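Local coordinates for valine-pyruvate aminotransferase (Salmonella typhimurium, PDB 3G7Q), which probably transfers the amino group of valine to pyruvate with the help of pyridoxal 5'-phosphate, giving alanine and 3-methyl-2-oxobutanoate, at residues I340-E354 with P382-P394. Residues are numbered along the deposited sequence; the frame is centred on the assembly and turned at random.
Sequences IFLWLWFKDLPITTE and PHTHQCMRMNYVP
Arg-389 reaches diagonally across the sheet surface from Trp-343, its non-hydrogen-bonded partner, to Phe-341. Its CB sits at the edge of the Trp-343 indole, 3.9 Å from CE3. With CG anti to the backbone N (chi1 -171°), the chain heads for Phe-341, and CG lies beside CB and CD1 of that residue. CD touches the ring at CD1 of Phe-341. The bend at chi3 then turns the face of the guanidinium to the phenyl, with CE1 of Phe-341 over its centre, 3.5 Å from CZ of Arg-389, and the two planes 24° apart. At the tip, NH1 and NH2 donate to Asn-191 and to the carbonyl of Gly-37, which fix the rotation of the flat group. An arginine bonded to this asparagine is consistent with the one that holds the substrate carboxylate in class I aminotransferases.

Farther along this face, Cys-387 CB packs over the indole of Trp-343, offset toward the rim, 3.4 Å from CZ2. His-383 points its edge at the face of Trp-345 in a T-shaped stack, centroids 4.3 Å apart; its NE2 and Trp-343 NE1 both bond to Tyr-168. Trp-345 NE1 donates in its own ring plane to a lone pair of Gln-386 OE1 (3.1 Å, 166° at the hydrogen), while Asp-348 N reaches the same oxygen from above the amide plane. Past the turn, Thr-353 OG1 donates to Cys-387 O (2.9 Å), and His-385 ND1 meets the syn side of Glu-354 OE1 at 2.7 Å.

The antiparallel strands 341-345 and 387-391 are neighbours in a mixed sheet, with 332-334 beside the first and the edge strand 368-369 beside the second. Leu-342 on the other face packs against helix 299-325, and Phe-346, beyond the strand, against helix 396-416.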
# COMPACT_ATOMS: atom_id res chain seq x y z
N ILE A 340 0.07 12.93 -19.71
CA ILE A 340 0.16 14.31 -19.20
C ILE A 340 1.55 14.94 -19.32
O ILE A 340 1.85 15.95 -18.66
CB ILE A 340 -0.33 14.35 -17.71
CG1 ILE A 340 0.58 13.52 -16.77
CG2 ILE A 340 -1.83 13.92 -17.63
CD1 ILE A 340 0.25 13.68 -15.24
N PHE A 341 2.38 14.33 -20.16
CA PHE A 341 3.76 14.75 -20.34
C PHE A 341 4.10 15.15 -21.77
O PHE A 341 3.44 14.74 -22.70
CB PHE A 341 4.70 13.59 -20.00
CG PHE A 341 4.43 12.96 -18.66
CD1 PHE A 341 4.86 13.58 -17.49
CD2 PHE A 341 3.69 11.81 -18.56
CE1 PHE A 341 4.57 13.02 -16.24
CE2 PHE A 341 3.39 11.24 -17.30
CZ PHE A 341 3.82 11.84 -16.17
N LEU A 342 5.15 15.95 -21.88
CA LEU A 342 5.80 16.17 -23.15
C LEU A 342 7.25 15.65 -22.99
O LEU A 342 7.93 15.88 -21.97
CB LEU A 342 5.77 17.62 -23.59
CG LEU A 342 4.41 18.16 -24.02
CD1 LEU A 342 4.51 19.69 -24.28
CD2 LEU A 342 3.88 17.42 -25.25
N TRP A 343 7.67 14.91 -24.00
CA TRP A 343 9.03 14.35 -24.06
C TRP A 343 9.77 15.15 -25.11
O TRP A 343 9.41 15.12 -26.32
CB TRP A 343 8.94 12.89 -24.41
CG TRP A 343 10.21 12.11 -24.56
CD1 TRP A 343 10.78 11.68 -25.71
CD2 TRP A 343 11.01 11.57 -23.49
NE1 TRP A 343 11.88 10.94 -25.43
CE2 TRP A 343 12.05 10.85 -24.08
CE3 TRP A 343 10.95 11.66 -22.09
CZ2 TRP A 343 13.03 10.19 -23.33
CZ3 TRP A 343 11.91 10.99 -21.34
CH2 TRP A 343 12.94 10.28 -21.97
N LEU A 344 10.81 15.83 -24.64
CA LEU A 344 11.59 16.75 -25.45
C LEU A 344 12.92 16.13 -25.82
O LEU A 344 13.67 15.72 -24.93
CB LEU A 344 11.83 18.05 -24.70
CG LEU A 344 10.57 18.70 -24.08
CD1 LEU A 344 10.93 20.00 -23.33
CD2 LEU A 344 9.45 18.91 -25.11
N TRP A 345 13.21 16.09 -27.12
CA TRP A 345 14.47 15.60 -27.65
C TRP A 345 15.23 16.78 -28.26
O TRP A 345 14.84 17.28 -29.31
CB TRP A 345 14.22 14.49 -28.67
CG TRP A 345 15.43 14.00 -29.41
CD1 TRP A 345 16.74 14.03 -28.98
CD2 TRP A 345 15.43 13.32 -30.67
NE1 TRP A 345 17.55 13.47 -29.95
CE2 TRP A 345 16.78 13.02 -30.98
CE3 TRP A 345 14.43 12.94 -31.56
CZ2 TRP A 345 17.14 12.36 -32.16
CZ3 TRP A 345 14.81 12.30 -32.76
CH2 TRP A 345 16.15 12.04 -33.04
N PHE A 346 16.29 17.20 -27.59
CA PHE A 346 17.13 18.32 -28.00
C PHE A 346 18.14 17.70 -28.94
O PHE A 346 19.27 17.36 -28.57
CB PHE A 346 17.75 19.00 -26.78
CG PHE A 346 16.72 19.41 -25.75
CD1 PHE A 346 15.73 20.34 -26.07
CD2 PHE A 346 16.70 18.85 -24.48
CE1 PHE A 346 14.80 20.71 -25.14
CE2 PHE A 346 15.76 19.23 -23.55
CZ PHE A 346 14.80 20.15 -23.88
N LYS A 347 17.72 17.52 -30.19
CA LYS A 347 18.51 16.67 -31.11
C LYS A 347 19.93 17.18 -31.30
O LYS A 347 20.14 18.35 -31.56
CB LYS A 347 17.80 16.47 -32.46
CG LYS A 347 18.55 15.53 -33.43
CD LYS A 347 17.69 15.05 -34.63
CE LYS A 347 18.48 14.04 -35.50
NZ LYS A 347 19.67 14.68 -36.12
N ASP A 348 20.88 16.29 -31.07
CA ASP A 348 22.31 16.58 -31.18
C ASP A 348 22.80 17.67 -30.19
O ASP A 348 23.85 18.29 -30.42
CB ASP A 348 22.70 16.94 -32.63
CG ASP A 348 22.33 15.85 -33.62
OD1 ASP A 348 22.45 14.65 -33.30
OD2 ASP A 348 21.89 16.21 -34.71
N LEU A 349 22.07 17.90 -29.09
CA LEU A 349 22.51 18.84 -28.07
C LEU A 349 23.97 18.54 -27.75
O LEU A 349 24.34 17.38 -27.55
CB LEU A 349 21.68 18.68 -26.78
CG LEU A 349 21.82 19.74 -25.68
CD1 LEU A 349 21.33 21.09 -26.21
CD2 LEU A 349 21.03 19.34 -24.42
N PRO A 350 24.84 19.57 -27.73
CA PRO A 350 26.26 19.28 -27.48
C PRO A 350 26.68 19.14 -26.01
O PRO A 350 27.88 19.14 -25.71
CB PRO A 350 26.98 20.48 -28.14
CG PRO A 350 26.02 21.56 -28.06
CD PRO A 350 24.62 20.99 -28.02
N ILE A 351 25.71 19.04 -25.11
CA ILE A 351 25.91 18.73 -23.72
C ILE A 351 24.85 17.70 -23.38
O ILE A 351 23.90 17.53 -24.14
CB ILE A 351 25.77 19.96 -22.75
CG1 ILE A 351 24.36 20.55 -22.73
CG2 ILE A 351 26.87 21.03 -23.05
CD1 ILE A 351 24.17 21.54 -21.59
N THR A 352 25.03 17.01 -22.26
CA THR A 352 23.99 16.05 -21.83
C THR A 352 22.84 16.74 -21.11
O THR A 352 22.98 17.83 -20.57
CB THR A 352 24.55 15.00 -20.88
OG1 THR A 352 24.89 15.63 -19.64
CG2 THR A 352 25.77 14.29 -21.47
N THR A 353 21.69 16.07 -21.05
CA THR A 353 20.57 16.64 -20.32
C THR A 353 20.75 16.48 -18.81
O THR A 353 20.02 17.11 -18.03
CB THR A 353 19.21 16.14 -20.84
OG1 THR A 353 19.21 14.73 -20.90
CG2 THR A 353 18.92 16.70 -22.25
N GLU A 354 21.71 15.65 -18.37
CA GLU A 354 22.09 15.66 -16.96
C GLU A 354 22.71 17.04 -16.64
O GLU A 354 22.41 17.66 -15.61
CB GLU A 354 23.08 14.55 -16.63
CG GLU A 354 22.46 13.13 -16.59
CD GLU A 354 22.18 12.47 -17.94
OE1 GLU A 354 22.70 12.85 -19.01
OE2 GLU A 354 21.38 11.52 -17.91
N PRO A 382 23.66 7.44 -27.14
CA PRO A 382 23.77 8.87 -26.81
C PRO A 382 22.43 9.59 -26.76
O PRO A 382 22.22 10.52 -25.96
CB PRO A 382 24.66 9.41 -27.93
CG PRO A 382 25.54 8.25 -28.29
CD PRO A 382 24.59 7.07 -28.22
N HIS A 383 21.51 9.16 -27.61
CA HIS A 383 20.15 9.69 -27.59
C HIS A 383 19.53 9.83 -26.21
O HIS A 383 18.83 10.81 -25.94
CB HIS A 383 19.27 8.77 -28.43
CG HIS A 383 17.83 9.18 -28.49
ND1 HIS A 383 17.37 10.12 -29.38
CD2 HIS A 383 16.74 8.72 -27.83
CE1 HIS A 383 16.06 10.25 -29.24
NE2 HIS A 383 15.65 9.41 -28.30
N THR A 384 19.77 8.87 -25.32
CA THR A 384 19.17 8.92 -23.98
C THR A 384 19.62 10.14 -23.20
O THR A 384 18.94 10.57 -22.28
CB THR A 384 19.45 7.65 -23.16
OG1 THR A 384 20.82 7.58 -22.75
CG2 THR A 384 19.05 6.40 -23.97
N HIS A 385 20.76 10.71 -23.58
CA HIS A 385 21.29 11.90 -22.92
C HIS A 385 20.90 13.20 -23.62
O HIS A 385 21.46 14.26 -23.33
CB HIS A 385 22.82 11.77 -22.83
CG HIS A 385 23.24 10.65 -21.96
ND1 HIS A 385 23.17 10.75 -20.58
CD2 HIS A 385 23.65 9.39 -22.23
CE1 HIS A 385 23.57 9.61 -20.05
NE2 HIS A 385 23.86 8.76 -21.02
N GLN A 386 19.94 13.14 -24.53
CA GLN A 386 19.50 14.32 -25.26
C GLN A 386 18.02 14.61 -25.03
O GLN A 386 17.48 15.51 -25.65
CB GLN A 386 19.74 14.12 -26.75
CG GLN A 386 21.20 13.93 -27.08
CD GLN A 386 21.48 13.59 -28.54
OE1 GLN A 386 20.61 13.61 -29.42
NE2 GLN A 386 22.74 13.28 -28.80
N CYS A 387 17.37 13.88 -24.11
CA CYS A 387 15.94 14.03 -23.86
C CYS A 387 15.63 14.43 -22.44
O CYS A 387 16.44 14.20 -21.52
CB CYS A 387 15.20 12.72 -24.16
SG CYS A 387 15.32 12.05 -25.83
N MSE A 388 14.47 15.04 -22.26
CA MSE A 388 13.94 15.37 -20.95
C MSE A 388 12.44 15.22 -20.94
O MSE A 388 11.79 15.39 -21.96
CB MSE A 388 14.26 16.82 -20.55
CG MSE A 388 15.76 17.11 -20.46
SE MSE A 388 16.13 18.72 -19.41
CE MSE A 388 15.88 17.64 -17.92
N ARG A 389 11.89 14.91 -19.77
CA ARG A 389 10.44 14.86 -19.62
C ARG A 389 9.95 16.09 -18.85
O ARG A 389 10.54 16.47 -17.83
CB ARG A 389 10.02 13.64 -18.82
CG ARG A 389 8.52 13.39 -18.81
CD ARG A 389 8.12 12.34 -17.74
NE ARG A 389 8.08 12.90 -16.38
CZ ARG A 389 7.87 12.18 -15.27
NH1 ARG A 389 7.67 10.87 -15.34
NH2 ARG A 389 7.87 12.77 -14.08
N MSE A 390 8.85 16.67 -19.31
CA MSE A 390 8.15 17.71 -18.58
C MSE A 390 6.67 17.35 -18.46
O MSE A 390 6.14 16.55 -19.26
CB MSE A 390 8.28 19.07 -19.26
CG MSE A 390 7.76 19.15 -20.66
SE MSE A 390 7.66 21.07 -21.20
CE MSE A 390 6.05 21.56 -20.33
N ASN A 391 6.01 17.96 -17.48
CA ASN A 391 4.57 17.79 -17.22
C ASN A 391 3.91 19.05 -17.78
O ASN A 391 4.34 20.15 -17.43
CB ASN A 391 4.34 17.63 -15.72
CG ASN A 391 2.89 17.38 -15.37
OD1 ASN A 391 2.00 18.03 -15.91
ND2 ASN A 391 2.66 16.46 -14.41
N TYR A 392 2.93 18.90 -18.68
CA TYR A 392 2.29 20.09 -19.32
C TYR A 392 1.06 20.64 -18.59
O TYR A 392 0.40 21.57 -19.09
CB TYR A 392 1.95 19.80 -20.79
CG TYR A 392 0.89 18.75 -21.05
CD1 TYR A 392 -0.46 19.05 -20.94
CD2 TYR A 392 1.25 17.47 -21.44
CE1 TYR A 392 -1.44 18.10 -21.16
CE2 TYR A 392 0.28 16.52 -21.71
CZ TYR A 392 -1.06 16.83 -21.55
OH TYR A 392 -2.02 15.88 -21.79
N VAL A 393 0.76 20.09 -17.43
CA VAL A 393 -0.40 20.48 -16.62
C VAL A 393 -0.31 21.81 -15.85
O VAL A 393 -1.34 22.48 -15.69
CB VAL A 393 -0.71 19.38 -15.56
CG1 VAL A 393 -1.60 19.90 -14.46
CG2 VAL A 393 -1.28 18.18 -16.23
N PRO A 394 0.87 22.19 -15.33
CA PRO A 394 0.92 23.46 -14.57
C PRO A 394 0.40 24.69 -15.34
O PRO A 394 0.30 24.68 -16.56
CB PRO A 394 2.40 23.61 -14.25
CG PRO A 394 2.89 22.23 -14.22
CD PRO A 394 2.19 21.56 -15.37
O HOH W 1 24.00 13.41 -31.46
O HOH W 2 19.38 12.31 -19.55